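Local structure of malate dehydrogenase (Naegleria fowleri, 6UM4) at residues 275-280 / 285-290; 247-252 / 371-376; 145-150 / 161-166. The protein probably catalyses the reversible interconversion of malate and oxaloacetate with a nicotinamide cofactor. One frame throughout, in Å; residues are numbered along the deposited sequence.

Contact 1. Residues 275-280 / 285-290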
loop_
_atom_site.group_PDB
_atom_site.type_symbol
_atom_site.label_atom_id
_atom_site.label_comp_id
_atom_site.label_asym_id
_atom_site.label_seq_id
_atom_site.Cartn_x
_atom_site.Cartn_y
_atom_site.Cartn_z
ATOM N N ALA A 275 -10.176 21.264 -9.568
ATOM C CA ALA A 275 -8.757 21.607 -9.567
ATOM C C ALA A 275 -8.375 22.367 -8.300
ATOM O O ALA A 275 -9.195 23.065 -7.701
ATOM C CB ALA A 275 -8.389 22.441 -10.797
ATOM N N ILE A 276 -7.107 22.239 -7.931
ATOM C CA ILE A 276 -6.465 23.010 -6.867
ATOM C C ILE A 276 -5.533 24.034 -7.520
ATOM O O ILE A 276 -4.714 23.669 -8.367
ATOM C CB ILE A 276 -5.690 22.068 -5.928
ATOM C CG1 ILE A 276 -6.617 20.971 -5.391
ATOM C CG2 ILE A 276 -4.986 22.813 -4.822
ATOM C CD1 ILE A 276 -7.712 21.462 -4.452
ATOM N N TRP A 277 -5.672 25.313 -7.154
ATOM C CA TRP A 277 -4.758 26.358 -7.622
ATOM C C TRP A 277 -3.796 26.762 -6.509
ATOM O O TRP A 277 -4.166 26.815 -5.335
ATOM C CB TRP A 277 -5.502 27.621 -8.075
ATOM C CG TRP A 277 -6.482 27.472 -9.206
ATOM C CD1 TRP A 277 -7.775 27.037 -9.115
ATOM C CD2 TRP A 277 -6.282 27.840 -10.577
ATOM N NE1 TRP A 277 -8.366 27.041 -10.351
ATOM C CE2 TRP A 277 -7.478 27.550 -11.265
ATOM C CE3 TRP A 277 -5.203 28.363 -11.293
ATOM C CZ2 TRP A 277 -7.624 27.773 -12.629
ATOM C CZ3 TRP A 277 -5.349 28.576 -12.641
ATOM C CH2 TRP A 277 -6.552 28.279 -13.299
ATOM N N GLY A 278 -2.564 27.094 -6.888
ATOM C CA GLY A 278 -1.676 27.772 -5.954
ATOM C C GLY A 278 -0.641 26.913 -5.242
ATOM O O GLY A 278 -0.079 25.980 -5.819
ATOM N N ASN A 279 -0.387 27.237 -3.981
ATOM C CA ASN A 279 0.642 26.612 -3.167
ATOM C C ASN A 279 0.090 25.363 -2.481
ATOM O O ASN A 279 -1.077 25.324 -2.073
ATOM C CB ASN A 279 1.104 27.633 -2.121
ATOM C CG ASN A 279 2.438 27.314 -1.531
ATOM O OD1 ASN A 279 3.103 26.396 -1.969
ATOM N ND2 ASN A 279 2.849 28.085 -0.526
ATOM N N HIS A 280 0.944 24.349 -2.310
ATOM C CA HIS A 280 0.564 23.195 -1.480
ATOM C C HIS A 280 0.630 23.648 -0.019
ATOM O O HIS A 280 1.590 23.393 0.713
ATOM C CB HIS A 280 1.479 22.001 -1.761
ATOM C CG HIS A 280 1.233 20.818 -0.876
ATOM N ND1 HIS A 280 -0.001 20.216 -0.756
ATOM C CD2 HIS A 280 2.070 20.124 -0.067
ATOM C CE1 HIS A 280 0.086 19.202 0.090
ATOM N NE2 HIS A 280 1.334 19.124 0.521
ATOM N N TYR A 285 -6.221 27.208 -3.293
ATOM C CA TYR A 285 -7.592 27.501 -3.665
ATOM C C TYR A 285 -8.213 26.278 -4.302
ATOM O O TYR A 285 -7.971 26.004 -5.486
ATOM C CB TYR A 285 -7.675 28.706 -4.608
ATOM C CG TYR A 285 -9.074 28.933 -5.103
ATOM C CD1 TYR A 285 -10.165 28.896 -4.225
ATOM C CD2 TYR A 285 -9.322 29.138 -6.442
ATOM C CE1 TYR A 285 -11.444 29.079 -4.682
ATOM C CE2 TYR A 285 -10.604 29.327 -6.904
ATOM C CZ TYR A 285 -11.655 29.295 -6.022
ATOM O OH TYR A 285 -12.922 29.489 -6.503
ATOM N N PRO A 286 -8.998 25.497 -3.560
ATOM C CA PRO A 286 -9.773 24.413 -4.177
ATOM C C PRO A 286 -10.925 25.014 -4.972
ATOM O O PRO A 286 -11.782 25.702 -4.415
ATOM C CB PRO A 286 -10.277 23.606 -2.971
ATOM C CG PRO A 286 -9.557 24.183 -1.749
ATOM C CD PRO A 286 -9.247 25.596 -2.115
ATOM N N ASP A 287 -10.953 24.750 -6.272
ATOM C CA ASP A 287 -11.785 25.514 -7.194
ATOM C C ASP A 287 -12.920 24.628 -7.691
ATOM O O ASP A 287 -12.681 23.668 -8.433
ATOM C CB ASP A 287 -10.936 26.046 -8.353
ATOM C CG ASP A 287 -11.707 26.994 -9.272
ATOM O OD1 ASP A 287 -12.882 27.310 -8.984
ATOM O OD2 ASP A 287 -11.116 27.443 -10.277
ATOM N N LEU A 288 -14.148 24.945 -7.267
ATOM C CA LEU A 288 -15.357 24.278 -7.730
ATOM C C LEU A 288 -16.037 25.023 -8.870
ATOM O O LEU A 288 -17.119 24.609 -9.297
ATOM C CB LEU A 288 -16.365 24.116 -6.579
ATOM C CG LEU A 288 -16.039 23.028 -5.542
ATOM C CD1 LEU A 288 -17.007 23.004 -4.365
ATOM C CD2 LEU A 288 -15.977 21.680 -6.216
ATOM N N SER A 289 -15.425 26.094 -9.389
ATOM C CA SER A 289 -16.143 26.969 -10.320
ATOM C C SER A 289 -16.645 26.219 -11.547
ATOM O O SER A 289 -17.653 26.616 -12.131
ATOM C CB SER A 289 -15.267 28.140 -10.785
ATOM O OG SER A 289 -14.726 28.874 -9.699
ATOM N N PHE A 290 -15.946 25.164 -11.979
ATOM C CA PHE A 290 -16.303 24.465 -13.210
ATOM C C PHE A 290 -16.795 23.045 -12.977
ATOM O O PHE A 290 -17.042 22.315 -13.944
ATOM C CB PHE A 290 -15.099 24.458 -14.153
ATOM C CG PHE A 290 -14.389 25.782 -14.226
ATOM C CD1 PHE A 290 -14.910 26.825 -14.974
ATOM C CD2 PHE A 290 -13.206 25.990 -13.528
ATOM C CE1 PHE A 290 -14.257 28.050 -15.033
ATOM C CE2 PHE A 290 -12.548 27.215 -13.583
ATOM C CZ PHE A 290 -13.072 28.241 -14.336
#

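Contact 2. Residues 247-252 / 371-376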
loop_
_atom_site.group_PDB
_atom_site.type_symbol
_atom_site.label_atom_id
_atom_site.label_comp_id
_atom_site.label_asym_id
_atom_site.label_seq_id
_atom_site.Cartn_x
_atom_site.Cartn_y
_atom_site.Cartn_z
ATOM N N ALA A 247 5.590 19.601 -8.299
ATOM C CA ALA A 247 5.321 19.422 -6.888
ATOM C C ALA A 247 3.908 18.856 -6.728
ATOM O O ALA A 247 3.047 19.060 -7.590
ATOM C CB ALA A 247 5.486 20.750 -6.141
ATOM N N MET A 248 3.668 18.119 -5.639
ATOM C CA MET A 248 2.432 17.349 -5.510
ATOM C C MET A 248 1.323 18.125 -4.802
ATOM O O MET A 248 1.428 18.423 -3.606
ATOM C CB MET A 248 2.668 16.050 -4.751
ATOM C CG MET A 248 1.475 15.140 -4.923
ATOM S SD MET A 248 1.678 13.517 -4.194
ATOM C CE MET A 248 1.567 13.985 -2.456
ATOM N N THR A 249 0.237 18.402 -5.522
ATOM C CA THR A 249 -1.015 18.862 -4.919
ATOM C C THR A 249 -2.128 17.844 -5.113
ATOM O O THR A 249 -3.306 18.145 -4.861
ATOM C CB THR A 249 -1.432 20.199 -5.519
ATOM O OG1 THR A 249 -1.431 20.078 -6.944
ATOM C CG2 THR A 249 -0.438 21.265 -5.109
ATOM N N ARG A 250 -1.771 16.649 -5.590
ATOM C CA ARG A 250 -2.760 15.641 -5.914
ATOM C C ARG A 250 -3.527 15.218 -4.682
ATOM O O ARG A 250 -4.671 14.776 -4.792
ATOM C CB ARG A 250 -2.066 14.432 -6.554
ATOM C CG ARG A 250 -3.005 13.325 -7.038
ATOM C CD ARG A 250 -4.137 13.915 -7.875
ATOM N NE ARG A 250 -4.959 12.868 -8.454
ATOM C CZ ARG A 250 -4.706 12.258 -9.606
ATOM N NH1 ARG A 250 -3.637 12.597 -10.328
ATOM N NH2 ARG A 250 -5.520 11.288 -10.025
ATOM N N LEU A 251 -2.912 15.324 -3.496
ATOM C CA LEU A 251 -3.619 14.920 -2.289
ATOM C C LEU A 251 -4.663 15.969 -1.909
ATOM O O LEU A 251 -5.787 15.623 -1.521
ATOM C CB LEU A 251 -2.643 14.663 -1.141
ATOM C CG LEU A 251 -3.377 14.193 0.117
ATOM C CD1 LEU A 251 -4.118 12.881 -0.136
ATOM C CD2 LEU A 251 -2.499 14.124 1.369
ATOM N N ASP A 252 -4.311 17.254 -2.012
ATOM C CA ASP A 252 -5.321 18.300 -1.883
ATOM C C ASP A 252 -6.462 18.051 -2.861
ATOM O O ASP A 252 -7.649 18.099 -2.496
ATOM C CB ASP A 252 -4.708 19.682 -2.111
ATOM C CG ASP A 252 -3.464 19.947 -1.254
ATOM O OD1 ASP A 252 -3.495 19.788 -0.015
ATOM O OD2 ASP A 252 -2.450 20.400 -1.826
ATOM N N TRP A 371 6.402 27.856 -8.992
ATOM C CA TRP A 371 5.644 26.646 -9.255
ATOM C C TRP A 371 4.259 26.822 -8.649
ATOM O O TRP A 371 4.121 27.214 -7.485
ATOM C CB TRP A 371 6.338 25.413 -8.675
ATOM C CG TRP A 371 7.173 24.630 -9.664
ATOM C CD1 TRP A 371 7.014 23.319 -10.014
ATOM C CD2 TRP A 371 8.292 25.113 -10.424
ATOM N NE1 TRP A 371 7.954 22.964 -10.944
ATOM C CE2 TRP A 371 8.762 24.035 -11.203
ATOM C CE3 TRP A 371 8.946 26.340 -10.503
ATOM C CZ2 TRP A 371 9.867 24.149 -12.072
ATOM C CZ3 TRP A 371 10.042 26.465 -11.374
ATOM C CH2 TRP A 371 10.481 25.372 -12.145
ATOM N N CYS A 372 3.241 26.565 -9.449
ATOM C CA CYS A 372 1.887 26.894 -9.057
ATOM C C CYS A 372 0.967 25.808 -9.555
ATOM O O CYS A 372 1.031 25.451 -10.733
ATOM C CB CYS A 372 1.487 28.244 -9.643
ATOM S SG CYS A 372 -0.178 28.756 -9.242
ATOM N N SER A 373 0.104 25.319 -8.667
ATOM C CA SER A 373 -0.858 24.286 -9.021
ATOM C C SER A 373 -1.920 24.860 -9.945
ATOM O O SER A 373 -2.378 26.000 -9.773
ATOM C CB SER A 373 -1.496 23.713 -7.750
ATOM O OG SER A 373 -2.313 22.574 -7.994
ATOM N N MET A 374 -2.265 24.096 -10.976
ATOM C CA MET A 374 -3.246 24.520 -11.966
ATOM C C MET A 374 -4.022 23.296 -12.422
ATOM O O MET A 374 -3.505 22.178 -12.368
ATOM C CB MET A 374 -2.580 25.180 -13.185
ATOM C CG MET A 374 -1.642 26.323 -12.882
ATOM S SD MET A 374 -0.924 27.061 -14.378
ATOM C CE MET A 374 0.535 27.784 -13.618
ATOM N N PRO A 375 -5.237 23.478 -12.938
ATOM C CA PRO A 375 -5.913 22.365 -13.630
ATOM C C PRO A 375 -5.132 21.977 -14.872
ATOM O O PRO A 375 -4.864 22.815 -15.740
ATOM C CB PRO A 375 -7.279 22.950 -14.006
ATOM C CG PRO A 375 -7.063 24.475 -13.997
ATOM C CD PRO A 375 -6.075 24.691 -12.877
ATOM N N VAL A 376 -4.749 20.701 -14.950
ATOM C CA VAL A 376 -4.041 20.189 -16.116
ATOM C C VAL A 376 -4.679 18.894 -16.593
ATOM O O VAL A 376 -5.369 18.191 -15.845
ATOM C CB VAL A 376 -2.545 19.945 -15.856
ATOM C CG1 VAL A 376 -1.890 21.189 -15.273
ATOM C CG2 VAL A 376 -2.347 18.689 -14.980
#

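Contact 3. Residues 145-150 / 161-166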
loop_
_atom_site.group_PDB
_atom_site.type_symbol
_atom_site.label_atom_id
_atom_site.label_comp_id
_atom_site.label_asym_id
_atom_site.label_seq_id
_atom_site.Cartn_x
_atom_site.Cartn_y
_atom_site.Cartn_z
ATOM N N GLY A 145 16.043 -3.055 6.264
ATOM C CA GLY A 145 14.749 -3.659 6.556
ATOM C C GLY A 145 13.719 -3.375 5.480
ATOM O O GLY A 145 12.851 -4.206 5.190
ATOM N N VAL A 146 13.762 -2.171 4.912
ATOM C CA VAL A 146 12.847 -1.846 3.828
ATOM C C VAL A 146 13.084 -2.781 2.653
ATOM O O VAL A 146 12.140 -3.278 2.030
ATOM C CB VAL A 146 13.008 -0.363 3.426
ATOM C CG1 VAL A 146 12.171 -0.036 2.183
ATOM C CG2 VAL A 146 12.586 0.533 4.592
ATOM N N LYS A 147 14.351 -3.006 2.307
ATOM C CA LYS A 147 14.642 -3.896 1.193
ATOM C C LYS A 147 14.139 -5.302 1.488
ATOM O O LYS A 147 13.504 -5.942 0.642
ATOM C CB LYS A 147 16.139 -3.888 0.893
ATOM C CG LYS A 147 16.538 -4.842 -0.213
ATOM C CD LYS A 147 18.018 -4.776 -0.480
ATOM C CE LYS A 147 18.415 -5.764 -1.549
ATOM N NZ LYS A 147 18.110 -7.172 -1.148
ATOM N N MET A 148 14.356 -5.763 2.713
ATOM C CA MET A 148 13.890 -7.089 3.105
ATOM C C MET A 148 12.383 -7.226 2.917
ATOM O O MET A 148 11.908 -8.216 2.350
ATOM C CB MET A 148 14.274 -7.357 4.554
ATOM C CG MET A 148 15.723 -7.736 4.727
ATOM S SD MET A 148 16.111 -8.099 6.439
ATOM C CE MET A 148 16.968 -6.619 6.918
ATOM N N GLU A 149 11.613 -6.224 3.359
ATOM C CA GLU A 149 10.162 -6.327 3.233
ATOM C C GLU A 149 9.744 -6.328 1.775
ATOM O O GLU A 149 8.859 -7.090 1.378
ATOM C CB GLU A 149 9.478 -5.191 3.986
ATOM C CG GLU A 149 9.529 -5.323 5.499
ATOM C CD GLU A 149 8.266 -4.774 6.187
ATOM O OE1 GLU A 149 8.342 -3.642 6.723
ATOM O OE2 GLU A 149 7.196 -5.451 6.159
ATOM N N LEU A 150 10.384 -5.493 0.960
ATOM C CA LEU A 150 10.060 -5.457 -0.458
ATOM C C LEU A 150 10.422 -6.760 -1.158
ATOM O O LEU A 150 9.651 -7.250 -1.990
ATOM C CB LEU A 150 10.790 -4.295 -1.118
ATOM C CG LEU A 150 10.167 -2.913 -0.968
ATOM C CD1 LEU A 150 11.141 -1.860 -1.494
ATOM C CD2 LEU A 150 8.852 -2.864 -1.712
ATOM N N ILE A 161 16.824 -3.589 -6.118
ATOM C CA ILE A 161 16.683 -2.622 -5.034
ATOM C C ILE A 161 18.089 -2.196 -4.630
ATOM O O ILE A 161 18.850 -3.004 -4.086
ATOM C CB ILE A 161 15.934 -3.198 -3.822
ATOM C CG1 ILE A 161 14.572 -3.760 -4.238
ATOM C CG2 ILE A 161 15.754 -2.112 -2.769
ATOM C CD1 ILE A 161 13.866 -4.542 -3.113
ATOM N N TYR A 162 18.435 -0.937 -4.876
ATOM C CA TYR A 162 19.736 -0.384 -4.518
ATOM C C TYR A 162 19.558 0.619 -3.384
ATOM O O TYR A 162 18.650 1.456 -3.432
ATOM C CB TYR A 162 20.396 0.278 -5.733
ATOM C CG TYR A 162 21.725 0.948 -5.431
ATOM C CD1 TYR A 162 22.907 0.215 -5.387
ATOM C CD2 TYR A 162 21.796 2.321 -5.205
ATOM C CE1 TYR A 162 24.137 0.840 -5.115
ATOM C CE2 TYR A 162 23.002 2.942 -4.929
ATOM C CZ TYR A 162 24.171 2.203 -4.888
ATOM O OH TYR A 162 25.366 2.845 -4.616
ATOM N N LEU A 163 20.408 0.517 -2.360
ATOM C CA LEU A 163 20.325 1.342 -1.156
ATOM C C LEU A 163 21.537 2.253 -1.046
ATOM O O LEU A 163 22.662 1.811 -1.281
ATOM C CB LEU A 163 20.278 0.479 0.106
ATOM C CG LEU A 163 19.364 -0.737 0.192
ATOM C CD1 LEU A 163 19.499 -1.320 1.577
ATOM C CD2 LEU A 163 17.933 -0.372 -0.104
ATOM N N THR A 164 21.322 3.507 -0.638
ATOM C CA THR A 164 22.458 4.414 -0.505
ATOM C C THR A 164 22.092 5.607 0.363
ATOM O O THR A 164 20.921 5.969 0.500
ATOM C CB THR A 164 22.973 4.886 -1.875
ATOM O OG1 THR A 164 24.056 5.803 -1.688
ATOM C CG2 THR A 164 21.890 5.550 -2.686
ATOM N N ASP A 165 23.116 6.212 0.962
ATOM C CA ASP A 165 22.954 7.515 1.594
ATOM C C ASP A 165 23.630 8.625 0.795
ATOM O O ASP A 165 23.909 9.696 1.342
ATOM C CB ASP A 165 23.474 7.498 3.034
ATOM C CG ASP A 165 24.959 7.177 3.129
ATOM O OD1 ASP A 165 25.640 7.068 2.084
ATOM O OD2 ASP A 165 25.452 7.036 4.272
ATOM N N SER A 166 23.915 8.383 -0.481
ATOM C CA SER A 166 24.593 9.343 -1.345
ATOM C C SER A 166 23.673 9.786 -2.463
ATOM O O SER A 166 23.276 8.965 -3.301
ATOM C CB SER A 166 25.846 8.752 -1.973
ATOM O OG SER A 166 26.084 9.439 -3.196
#

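Contact 1. Residues 275-280 / 285-290
Strands 275-277 and 285-287 run antiparallel with their axes 4.7 Å apart: Ala-275 faces Asp-287 and Trp-277 faces Tyr-285 in hydrogen-bonded pairs, while Ile-276 and Pro-286 form the non-hydrogen-bonded pair between them. Trp-277 and Tyr-285 are joined twice, Trp-277 N to Tyr-285 O and Tyr-285 N to Trp-277 O, each 2.9 Å. Ala-275 O accepts from Asp-287 N at 2.8 Å. Pro-286, which has no N-H, sits where pairing with strand 275-277 asks for none. The seven-residue connection 278-284 makes this a beta hairpin, part of a small antiparallel sheet in the C-terminal domain. On one face the Trp-277 indole lies alongside the Asp-287 side chain, and NE1 donates to OD2 over 2.8 Å on the anti lone pair; the bond is bent, 135° at the hydrogen, with OD2 tilted from the ring plane. The other oxygen, OD1, closes an Asx turn by accepting from Ser-289 N, so both ends of the carboxylate are held. Tyr-285 CD2 meets Trp-277 CD1 at 3.7 Å, the rings near parallel but barely overlapping. On the opposite face Ile-276 CD1 reaches Pro-286 CB, 3.7 Å away.

Contact 2. Residues 247-252 / 371-376
Thr-249 and Ser-373 meet through their side chains, and the threonine shows how a short branched residue can join two distant parts of a chain with few atoms. Its CB lies 3.5 Å from Ser-373 OG and divides there into two branches that both approach the same serine. The methyl, CG2, packs against Ser-373 CB at 3.8 Å, an apolar touch beside the polar one. The hydroxyl, OG1, donates to Ser-373 OG across 2.8 Å. It can do so because chi1 of 52° sets OG1 between the backbone N and the carbonyl carbon, while CG2 takes the place anti to the carbonyl carbon. On the partner side, Ser-373 OG stands anti to its own backbone N (chi1 -172°) and is thereby turned to the threonine. The serine hydroxyl is also bonded to Ile-276 O, which makes it the middle of a relay: it accepts from Thr-249 and donates to the carbonyl of Ile-276 on strand 271-277. All of these residues are buried, and the pairing gives the polar oxygens partners inside the protein. Thr-249 stands at the N-cap position of helix 250-264, yet its side chain makes no capping bond; its hydroxyl turns to the serine instead. A looser touch flanks the pair, where Ala-247 N comes within 4.3 Å of Trp-371 CD1; the indole NE1 itself bonds to Ile-245 O. Strand 353-359 lies beside both segments, pairing its Ala-357 with Ala-247 and its Ile-358 with Cys-372 through backbone bonds, while helix 226-235 packs on Trp-371 and helix 332-348 on Met-248.

Contact 3. Residues 145-150 / 161-166
Lys-147 is the first residue of 145-150 to meet the strand, and it does so with the aliphatic length of its side chain. Its CB lies 4.1 Å from Leu-163 CD2, and CG follows at 3.8 Å from Ile-161 CG2. Further out, CE passes 3.8 Å from Ile-161 O. The chain is extended as far as CE and then bends, chi4 -61°, which carries NZ to a salt bridge with Asp-151, one helical turn further on. CB and CG thus provide the apolar packing, CD and CE run past the carbonyl, and the charge is matched within its own helix. Met-148 and Glu-149 lie on the side of the helix turned to the other subunit, where Glu-149 forms a salt bridge with Arg-327 of the second subunit. Leu-150 brings the helix back to the strand, one turn after Lys-147: its CB rests 3.7 Å from Ile-161 CD1, and the two side chains cross at a slant. Ile-161 therefore spans Lys-147 and Leu-150, with CG2 on the lysine and CD1 against both. Helix and strand run nearly opposite, at 171°, with axes 9.5 Å apart, as in the beta-alpha-beta crossover of a Rossmann fold. Here the unit is strand 129-134, helix 140-151 and strand 158-164, the last being an outermost strand of the six-stranded parallel sheet. Leu-133 of strand 129-134 touches Ile-161 and Leu-163, and helix 108-118 packs on Leu-150 through Leu-114 and Phe-115.

Overall arrangement
Contact 3 comes first along the chain, in the NAD-binding domain. Contacts 1 and 2 follow in the C-terminal alpha/beta domain, although Ala-247 of contact 2 ends strand 245-247, the last strand of the parallel sheet. Contact 1 lies within the long stretch of chain bridged by contact 2. Their centres are 8 Å apart, and they touch where strands 271-277 and 371-380 meet, with Pro-375 packed on Trp-277. His-280 ND1 also bonds to Asp-252 OD2, consistent with the histidine-aspartate pair of malate dehydrogenases. Contact 3 stands 37 Å from contact 1 and 29 Å from contact 2, centre to centre. Contacts 2 and 3 thus lie at the two outer strands of one parallel sheet, contact 2 leading into the C-terminal part and its probable catalytic pair.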